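Local structure of histone acetyltransferase HPA2 and related acetyltransferases (Corynebacterium glutamicum ATCC 13032, 2QEC) at residues 75-80 and 126-131; 159-164 and 193-198. The protein probably transfers acyl groups, most likely acetyl from acetyl-CoA, to an unidentified acceptor, as in other GCN5-related N-acetyltransferases. The protein carries 1 engineered substitution. All blocks are in the same frame, centred on the assembly; numbering follows the deposited sequence. Where two conformers were deposited one is given.

Contact 1. Residues 75-80 and 126-131. With EDO (1,2-ethanediol), chain D.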
ATOM      1  N   GLY A  75      -2.608  -5.666  29.009  1.00 40.12           N
ATOM      2  CA  GLY A  75      -2.778  -5.521  27.562  1.00 41.29           C
ATOM      3  C   GLY A  75      -2.041  -6.596  26.820  1.00 42.83           C
ATOM      4  O   GLY A  75      -1.117  -7.225  27.355  1.00 43.43           O
ATOM      5  N   VAL A  76      -2.485  -6.808  25.592  1.00 40.74           N
ATOM      6  CA  VAL A  76      -1.899  -7.790  24.708  0.50 41.10           C
ATOM      7  C   VAL A  76      -1.954  -7.274  23.269  1.00 40.54           C
ATOM      8  O   VAL A  76      -2.900  -6.573  22.869  1.00 42.12           O
ATOM      9  CB  VAL A  76      -2.559  -9.207  24.877  0.50 42.18           C
ATOM     10  CG1 VAL A  76      -4.041  -9.231  24.471  0.50 38.65           C
ATOM     11  CG2 VAL A  76      -1.774 -10.284  24.135  0.50 43.41           C
ATOM     12  N   ALA A  77      -0.898  -7.587  22.507  1.00 41.18           N
ATOM     13  CA  ALA A  77      -0.853  -7.355  21.064  1.00 39.48           C
ATOM     14  C   ALA A  77      -0.431  -8.635  20.299  1.00 42.14           C
ATOM     15  O   ALA A  77       0.505  -9.367  20.702  1.00 43.38           O
ATOM     16  CB  ALA A  77       0.049  -6.188  20.742  1.00 41.38           C
ATOM     17  N   LEU A  78      -1.098  -8.874  19.160  1.00 41.79           N
ATOM     18  CA  LEU A  78      -0.841 -10.043  18.300  1.00 37.34           C
ATOM     19  C   LEU A  78      -0.355  -9.532  16.968  1.00 38.32           C
ATOM     20  O   LEU A  78      -1.023  -8.719  16.368  1.00 35.45           O
ATOM     21  CB  LEU A  78      -2.105 -10.868  18.108  1.00 38.55           C
ATOM     22  CG  LEU A  78      -2.750 -11.375  19.446  1.00 39.69           C
ATOM     23  CD1 LEU A  78      -4.026 -12.140  19.134  1.00 46.28           C
ATOM     24  CD2 LEU A  78      -1.878 -12.325  20.170  1.00 47.00           C
ATOM     25  N   TRP A  79       0.831  -9.997  16.592  1.00 39.50           N
ATOM     26  CA  TRP A  79       1.537  -9.603  15.383  1.00 40.05           C
ATOM     27  C   TRP A  79       1.880 -10.829  14.520  1.00 39.62           C
ATOM     28  O   TRP A  79       2.286 -11.896  15.041  1.00 39.40           O
ATOM     29  CB  TRP A  79       2.832  -8.936  15.804  1.00 40.87           C
ATOM     30  CG  TRP A  79       2.742  -7.645  16.586  1.00 35.76           C
ATOM     31  CD1 TRP A  79       2.566  -7.503  17.942  1.00 38.44           C
ATOM     32  CD2 TRP A  79       2.940  -6.335  16.070  1.00 37.30           C
ATOM     33  NE1 TRP A  79       2.615  -6.187  18.280  1.00 39.14           N
ATOM     34  CE2 TRP A  79       2.859  -5.446  17.149  1.00 38.20           C
ATOM     35  CE3 TRP A  79       3.197  -5.830  14.793  1.00 39.43           C
ATOM     36  CZ2 TRP A  79       2.967  -4.075  16.986  1.00 40.52           C
ATOM     37  CZ3 TRP A  79       3.335  -4.468  14.627  1.00 41.51           C
ATOM     38  CH2 TRP A  79       3.233  -3.605  15.731  1.00 38.68           C
ATOM     39  N   ASP A  80       1.734 -10.683  13.204  1.00 41.18           N
ATOM     40  CA  ASP A  80       2.271 -11.608  12.231  1.00 43.12           C
ATOM     41  C   ASP A  80       3.528 -10.989  11.646  1.00 45.66           C
ATOM     42  O   ASP A  80       3.599  -9.788  11.380  1.00 41.46           O
ATOM     43  CB  ASP A  80       1.299 -11.871  11.063  1.00 44.83           C
ATOM     44  CG  ASP A  80       0.065 -12.624  11.496  1.00 53.65           C
ATOM     45  OD1 ASP A  80       0.167 -13.831  11.762  1.00 64.74           O
ATOM     46  OD2 ASP A  80      -1.018 -12.011  11.575  1.00 69.18           O
ATOM     47  N   TRP A 126       5.074  -6.585   8.538  1.00 38.16           N
ATOM     48  CA  TRP A 126       4.452  -7.022   9.794  1.00 37.08           C
ATOM     49  C   TRP A 126       2.957  -6.690   9.771  1.00 40.67           C
ATOM     50  O   TRP A 126       2.555  -5.752   9.129  1.00 41.22           O
ATOM     51  CB  TRP A 126       5.066  -6.304  10.987  1.00 41.98           C
ATOM     52  CG  TRP A 126       6.487  -6.664  11.248  1.00 39.13           C
ATOM     53  CD1 TRP A 126       7.596  -6.262  10.538  1.00 39.49           C
ATOM     54  CD2 TRP A 126       6.943  -7.550  12.238  1.00 33.20           C
ATOM     55  NE1 TRP A 126       8.727  -6.838  11.069  1.00 40.82           N
ATOM     56  CE2 TRP A 126       8.344  -7.614  12.138  1.00 35.14           C
ATOM     57  CE3 TRP A 126       6.290  -8.270  13.286  1.00 38.42           C
ATOM     58  CZ2 TRP A 126       9.109  -8.380  13.009  1.00 41.49           C
ATOM     59  CZ3 TRP A 126       7.053  -9.028  14.121  1.00 41.74           C
ATOM     60  CH2 TRP A 126       8.444  -9.068  13.993  1.00 38.77           C
ATOM     61  N   TYR A 127       2.136  -7.476  10.462  1.00 37.74           N
ATOM     62  CA  TYR A 127       0.709  -7.164  10.595  1.00 35.24           C
ATOM     63  C   TYR A 127       0.386  -7.090  12.057  1.00 39.17           C
ATOM     64  O   TYR A 127       0.589  -8.060  12.721  1.00 36.72           O
ATOM     65  CB  TYR A 127      -0.129  -8.278   9.965  1.00 35.08           C
ATOM     66  CG  TYR A 127      -1.643  -8.235  10.130  1.00 31.46           C
ATOM     67  CD1 TYR A 127      -2.352  -7.043  10.084  1.00 40.73           C
ATOM     68  CD2 TYR A 127      -2.370  -9.415  10.323  1.00 41.71           C
ATOM     69  CE1 TYR A 127      -3.706  -7.012  10.227  1.00 38.14           C
ATOM     70  CE2 TYR A 127      -3.724  -9.388  10.454  1.00 37.08           C
ATOM     71  CZ  TYR A 127      -4.391  -8.193  10.387  1.00 36.25           C
ATOM     72  OH  TYR A 127      -5.747  -8.161  10.540  1.00 40.01           O
ATOM     73  N   LEU A 128      -0.144  -5.959  12.497  1.00 40.29           N
ATOM     74  CA  LEU A 128      -0.726  -5.826  13.820  1.00 40.13           C
ATOM     75  C   LEU A 128      -2.182  -6.207  13.732  1.00 38.74           C
ATOM     76  O   LEU A 128      -2.992  -5.424  13.218  1.00 39.64           O
ATOM     77  CB  LEU A 128      -0.563  -4.399  14.327  1.00 41.02           C
ATOM     78  CG  LEU A 128      -1.235  -4.169  15.688  1.00 41.69           C
ATOM     79  CD1 LEU A 128      -0.724  -5.172  16.714  1.00 42.87           C
ATOM     80  CD2 LEU A 128      -1.015  -2.735  16.102  1.00 42.31           C
ATOM     81  N   TYR A 129      -2.493  -7.411  14.226  1.00 37.04           N
ATOM     82  CA  TYR A 129      -3.812  -8.038  14.137  1.00 37.69           C
ATOM     83  C   TYR A 129      -4.735  -7.429  15.147  1.00 42.42           C
ATOM     84  O   TYR A 129      -5.852  -6.965  14.821  1.00 36.47           O
ATOM     85  CB  TYR A 129      -3.720  -9.563  14.280  1.00 40.14           C
ATOM     86  CG  TYR A 129      -5.017 -10.291  14.604  1.00 42.65           C
ATOM     87  CD1 TYR A 129      -6.168 -10.129  13.826  1.00 46.70           C
ATOM     88  CD2 TYR A 129      -5.106 -11.140  15.688  1.00 41.19           C
ATOM     89  CE1 TYR A 129      -7.375 -10.814  14.158  1.00 38.61           C
ATOM     90  CE2 TYR A 129      -6.282 -11.798  15.993  1.00 39.59           C
ATOM     91  CZ  TYR A 129      -7.413 -11.618  15.218  1.00 42.23           C
ATOM     92  OH  TYR A 129      -8.573 -12.306  15.549  1.00 43.38           O
ATOM     93  N   THR A 130      -4.291  -7.404  16.401  1.00 42.83           N
ATOM     94  CA  THR A 130      -5.117  -6.877  17.424  1.00 44.88           C
ATOM     95  C   THR A 130      -4.265  -6.321  18.573  1.00 45.61           C
ATOM     96  O   THR A 130      -3.161  -6.833  18.863  1.00 39.22           O
ATOM     97  CB  THR A 130      -6.124  -7.962  17.871  1.00 49.23           C
ATOM     98  OG1 THR A 130      -7.233  -7.350  18.516  1.00 61.88           O
ATOM     99  CG2 THR A 130      -5.473  -8.982  18.761  1.00 44.18           C
ATOM    100  N   VAL A 131      -4.791  -5.267  19.189  1.00 45.56           N
ATOM    101  CA  VAL A 131      -4.252  -4.696  20.424  1.00 45.00           C
ATOM    102  C   VAL A 131      -5.403  -4.499  21.375  1.00 44.02           C
ATOM    103  O   VAL A 131      -6.421  -3.902  21.040  1.00 39.75           O
ATOM    104  CB  VAL A 131      -3.392  -3.396  20.140  1.00 49.35           C
ATOM    105  CG1 VAL A 131      -4.164  -2.392  19.348  1.00 57.61           C
ATOM    106  CG2 VAL A 131      -2.912  -2.742  21.448  1.00 55.17           C
TER
HETATM  107  C1  EDO D 206      -5.113  -2.288  15.757  1.00 61.45           C
HETATM  108  O1  EDO D 206      -5.659  -1.991  14.473  1.00 58.17           O
HETATM  109  C2  EDO D 206      -5.483  -3.713  16.170  1.00 60.46           C
HETATM  110  O2  EDO D 206      -6.502  -3.745  17.204  1.00 59.81           O
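Tyr127 O takes Asp80 N in a hydrogen bond of 2.9 Å (160° at the hydrogen) and also meets the CA-H of Trp79, with Trp79 CA 3.2 Å away. The antiparallel strands stay paired beyond it, but a classic beta bulge sets both Tyr129 and Thr130 opposite Leu78: Tyr129 N gives to Leu78 O at 2.9 Å, while Leu78 N gives to Thr130 O. On one face Leu128 has CG anti to its backbone N (chi1 176°), which carries the branch point toward the Tyr129 end of the strand; from there CD1 sits 3.8 Å from the centroid of the Trp79 five-membered ring, a CH-pi contact over the face. The other face is tight where Leu78 CD1 presses on Thr130 CG2 at 3.5 Å; the same methyl reaches the edge of the Tyr129 ring. Nearby, Asp80 OD2 lies 3.2 Å from Tyr127 CD2, at the ring edge, with carboxylate and ring nearly coplanar (10°); Tyr57 OH hydrogen-bonds to this oxygen. Past the bulge, Val131 N makes a weak bond of 3.0 Å to O2 of an ethanediol. Leu128 and Val131 pack on helix 142-154, which also brings Arg153 into a cation-pi contact with Trp79. On the Leu78 side, Thr130 meets helix 14-25, Tyr129 OH bonds Gln52 of helix 43-60, and strand 61-67 continues the sheet beyond 75-80.

Contact 2. Residues 159-164 and 193-198. With EDO (1,2-ethanediol), chain F.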
ATOM      1  N   ILE A 159       4.872  -2.162   8.272  1.00 40.91           N
ATOM      2  CA  ILE A 159       3.780  -2.635   9.094  1.00 39.10           C
ATOM      3  C   ILE A 159       2.436  -2.260   8.416  1.00 41.24           C
ATOM      4  O   ILE A 159       2.250  -1.128   8.001  1.00 39.27           O
ATOM      5  CB  ILE A 159       3.820  -1.998  10.474  1.00 37.83           C
ATOM      6  CG1 ILE A 159       5.230  -2.086  11.074  1.00 40.17           C
ATOM      7  CG2 ILE A 159       2.787  -2.698  11.396  1.00 39.58           C
ATOM      8  CD1 ILE A 159       5.354  -1.484  12.519  1.00 39.37           C
ATOM      9  N   TYR A 160       1.519  -3.229   8.358  1.00 37.56           N
ATOM     10  CA  TYR A 160       0.103  -3.043   7.983  1.00 38.22           C
ATOM     11  C   TYR A 160      -0.815  -3.188   9.214  1.00 40.68           C
ATOM     12  O   TYR A 160      -0.556  -4.002  10.081  1.00 38.27           O
ATOM     13  CB  TYR A 160      -0.256  -4.099   6.901  1.00 40.03           C
ATOM     14  CG  TYR A 160      -1.699  -4.110   6.423  1.00 37.96           C
ATOM     15  CD1 TYR A 160      -2.141  -3.229   5.483  1.00 37.10           C
ATOM     16  CD2 TYR A 160      -2.632  -4.990   6.979  1.00 37.03           C
ATOM     17  CE1 TYR A 160      -3.489  -3.224   5.051  1.00 34.24           C
ATOM     18  CE2 TYR A 160      -3.972  -4.987   6.574  1.00 37.70           C
ATOM     19  CZ  TYR A 160      -4.379  -4.097   5.570  1.00 38.30           C
ATOM     20  OH  TYR A 160      -5.691  -4.069   5.135  1.00 36.96           O
ATOM     21  N   LEU A 161      -1.851  -2.359   9.296  1.00 39.58           N
ATOM     22  CA  LEU A 161      -2.923  -2.525  10.218  1.00 40.29           C
ATOM     23  C   LEU A 161      -4.214  -1.956   9.619  1.00 38.93           C
ATOM     24  O   LEU A 161      -4.226  -1.301   8.585  1.00 36.76           O
ATOM     25  CB  LEU A 161      -2.599  -1.869  11.584  1.00 40.41           C
ATOM     26  CG  LEU A 161      -2.276  -0.363  11.605  1.00 38.18           C
ATOM     27  CD1 LEU A 161      -3.542   0.501  11.497  1.00 41.76           C
ATOM     28  CD2 LEU A 161      -1.556  -0.017  12.863  1.00 39.62           C
ATOM     29  N   GLU A 162      -5.326  -2.239  10.279  1.00 35.52           N
ATOM     30  CA  GLU A 162      -6.639  -1.728   9.892  1.00 34.92           C
ATOM     31  C   GLU A 162      -7.232  -1.009  11.055  1.00 41.94           C
ATOM     32  O   GLU A 162      -7.553  -1.648  12.055  1.00 39.43           O
ATOM     33  CB  GLU A 162      -7.499  -2.895   9.464  1.00 34.90           C
ATOM     34  CG  GLU A 162      -7.059  -3.400   8.078  1.00 39.09           C
ATOM     35  CD  GLU A 162      -7.509  -4.821   7.755  1.00 49.69           C
ATOM     36  OE1 GLU A 162      -8.179  -5.420   8.599  1.00 50.79           O
ATOM     37  OE2 GLU A 162      -7.231  -5.314   6.627  1.00 47.02           O
ATOM     38  N   ALA A 163      -7.335   0.316  10.973  1.00 43.21           N
ATOM     39  CA  ALA A 163      -7.784   1.114  12.130  1.00 43.45           C
ATOM     40  C   ALA A 163      -9.310   1.180  12.159  1.00 44.00           C
ATOM     41  O   ALA A 163      -9.961   1.370  11.131  1.00 44.45           O
ATOM     42  CB  ALA A 163      -7.162   2.519  12.092  1.00 43.22           C
ATOM     43  N   THR A 164      -9.894   0.988  13.335  1.00 44.25           N
ATOM     44  CA  THR A 164     -11.355   0.912  13.458  1.00 47.98           C
ATOM     45  C   THR A 164     -12.088   2.221  13.778  1.00 50.11           C
ATOM     46  O   THR A 164     -13.334   2.230  13.780  1.00 48.98           O
ATOM     47  CB  THR A 164     -11.737  -0.096  14.514  1.00 50.09           C
ATOM     48  OG1 THR A 164     -11.057   0.240  15.734  1.00 56.07           O
ATOM     49  CG2 THR A 164     -11.343  -1.510  14.070  1.00 49.01           C
ATOM     50  N   LEU A 193     -10.013   1.631   8.256  1.00 38.88           N
ATOM     51  CA  LEU A 193      -9.025   2.370   7.471  1.00 40.66           C
ATOM     52  C   LEU A 193      -7.703   1.577   7.486  1.00 39.08           C
ATOM     53  O   LEU A 193      -7.020   1.511   8.493  1.00 37.52           O
ATOM     54  CB  LEU A 193      -8.805   3.770   8.053  1.00 40.04           C
ATOM     55  CG  LEU A 193      -7.795   4.634   7.245  1.00 41.78           C
ATOM     56  CD1 LEU A 193      -8.161   4.746   5.811  1.00 44.46           C
ATOM     57  CD2 LEU A 193      -7.611   5.998   7.826  1.00 44.82           C
ATOM     58  N   ALA A 194      -7.384   0.940   6.361  1.00 37.26           N
ATOM     59  CA  ALA A 194      -6.106   0.262   6.175  1.00 33.04           C
ATOM     60  C   ALA A 194      -5.017   1.301   6.210  1.00 37.34           C
ATOM     61  O   ALA A 194      -5.137   2.349   5.551  1.00 38.18           O
ATOM     62  CB  ALA A 194      -6.087  -0.422   4.783  1.00 35.85           C
HETATM   63  N   MSE A 195      -3.916   0.992   6.891  1.00 38.23           N
HETATM   64  CA  MSE A 195      -2.776   1.901   6.986  1.00 39.02           C
HETATM   65  C   MSE A 195      -1.460   1.137   6.847  1.00 39.37           C
HETATM   66  O   MSE A 195      -1.410  -0.057   7.051  1.00 37.65           O
HETATM   67  CB  MSE A 195      -2.795   2.632   8.339  1.00 36.16           C
HETATM   68  CG  MSE A 195      -4.126   3.286   8.646  1.00 42.23           C
HETATM   69 SE   MSE A 195      -4.105   4.455  10.150  0.75 43.69          SE
HETATM   70  CE  MSE A 195      -3.522   5.803   9.164  1.00 35.06           C
ATOM     71  N   TRP A 196      -0.403   1.883   6.505  1.00 40.23           N
ATOM     72  CA  TRP A 196       0.901   1.354   6.205  1.00 39.12           C
ATOM     73  C   TRP A 196       1.966   2.203   6.855  1.00 42.69           C
ATOM     74  O   TRP A 196       2.079   3.401   6.525  1.00 39.43           O
ATOM     75  CB  TRP A 196       1.083   1.457   4.689  1.00 38.97           C
ATOM     76  CG  TRP A 196       2.315   0.857   4.056  1.00 40.35           C
ATOM     77  CD1 TRP A 196       3.339   1.531   3.472  1.00 42.51           C
ATOM     78  CD2 TRP A 196       2.590  -0.531   3.868  1.00 41.96           C
ATOM     79  NE1 TRP A 196       4.249   0.650   2.944  1.00 41.37           N
ATOM     80  CE2 TRP A 196       3.816  -0.625   3.174  1.00 37.27           C
ATOM     81  CE3 TRP A 196       1.924  -1.707   4.223  1.00 38.48           C
ATOM     82  CZ2 TRP A 196       4.380  -1.847   2.824  1.00 41.07           C
ATOM     83  CZ3 TRP A 196       2.493  -2.929   3.882  1.00 40.31           C
ATOM     84  CH2 TRP A 196       3.699  -2.991   3.185  1.00 41.78           C
ATOM     85  N   LYS A 197       2.809   1.585   7.672  1.00 42.70           N
ATOM     86  CA  LYS A 197       4.075   2.216   8.070  1.00 43.44           C
ATOM     87  C   LYS A 197       5.163   1.725   7.119  1.00 42.61           C
ATOM     88  O   LYS A 197       5.464   0.532   7.067  1.00 43.17           O
ATOM     89  CB  LYS A 197       4.425   1.926   9.525  1.00 40.97           C
ATOM     90  CG  LYS A 197       5.741   2.551   9.936  1.00 44.53           C
ATOM     91  CD  LYS A 197       5.890   2.686  11.410  1.00 50.46           C
ATOM     92  CE  LYS A 197       7.155   3.449  11.804  1.00 52.79           C
ATOM     93  NZ  LYS A 197       8.422   3.026  11.096  1.00 43.06           N
ATOM     94  N   PRO A 198       5.727   2.647   6.304  1.00 42.47           N
ATOM     95  CA  PRO A 198       6.580   2.181   5.237  1.00 41.67           C
ATOM     96  C   PRO A 198       7.916   1.628   5.698  1.00 42.01           C
ATOM     97  O   PRO A 198       8.364   1.950   6.806  1.00 38.95           O
ATOM     98  CB  PRO A 198       6.779   3.406   4.348  1.00 42.95           C
ATOM     99  CG  PRO A 198       6.409   4.577   5.169  1.00 42.01           C
ATOM    100  CD  PRO A 198       5.582   4.113   6.349  1.00 39.20           C
TER
HETATM  101  C1  EDO F 208       8.611  -0.356  11.264  1.00 57.21           C
HETATM  102  O1  EDO F 208       7.930   0.725  10.637  1.00 65.07           O
HETATM  103  C2  EDO F 208       9.091  -0.076  12.686  1.00 54.64           C
HETATM  104  O2  EDO F 208       9.701   1.195  12.876  1.00 62.08           O
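Strands 159-163 and 193-197 form a regular antiparallel pair in the C-terminal half of the GNAT fold, where the last strand of the chain inserts between strand 159-163 and its own hairpin partner, strand 178-183. Six backbone hydrogen bonds join them, two at each of the pairs Ile159-Lys197, Leu161-Met195 and Ala163-Leu193. Lys197 N to Ile159 O measures 2.8 Å. Ala163 N approaches Leu193 O at the same 2.8 Å but from above the carbonyl plane (42° out of it), and Leu161 N to Met195 O is longer, 3.2 Å. On the face of the odd-numbered residues, Leu161 holds CG between its backbone N and carbonyl carbon (chi1 58°), which leans CG toward strand 193-197; from there CD1 lies 3.9 Å from CB of Met195, a selenomethionine whose side chain runs alongside. Met195 bends at chi3, and its SE rests 4.1 Å from Ala163 CB; Tyr172 of helix 166-174 touches Leu161, Ala163 and Met195 alike, and Met201 of the second subunit also packs on Met195. On the other face, Tyr160 CE1 meets Ala194 CB at 3.8 Å, and Phe123 of the second subunit packs on Ala194. Trp196 NE1 hydrogen-bonds Pro179 O of the second subunit; the strand 193-197 side of this contact is thus part of the interface between the two subunits. Within the chain, Tyr160 CB lies at the edge of the Trp196 ring, near its plane, 4.2 Å from Trp196 CE3.

How the contacts relate
Contacts 1 and 2, their centres about 12 Å apart, follow each other along the chain and are joined in one sheet by strands 126-133 and 159-163, which run parallel. Tyr160 N lies 2.8 Å from Trp126 O, a probable hydrogen bond. A second probable one links Leu128 N to Tyr160 O at 3.1 Å. Trp79 CZ3 packs on Ile159 CG2 at 3.7 Å. Beyond them the strands splay: Leu128 O and Glu162 N are 4.9 Å apart. The ethanediol at Val131 lies in this gap, its O1 3.1 Å from Glu162 O. This diol, probably from the crystallisation liquor, is consistent with a pocket there, as in GNAT relatives, where the corresponding bulge and splay receive the pantetheine arm of acetyl-CoA.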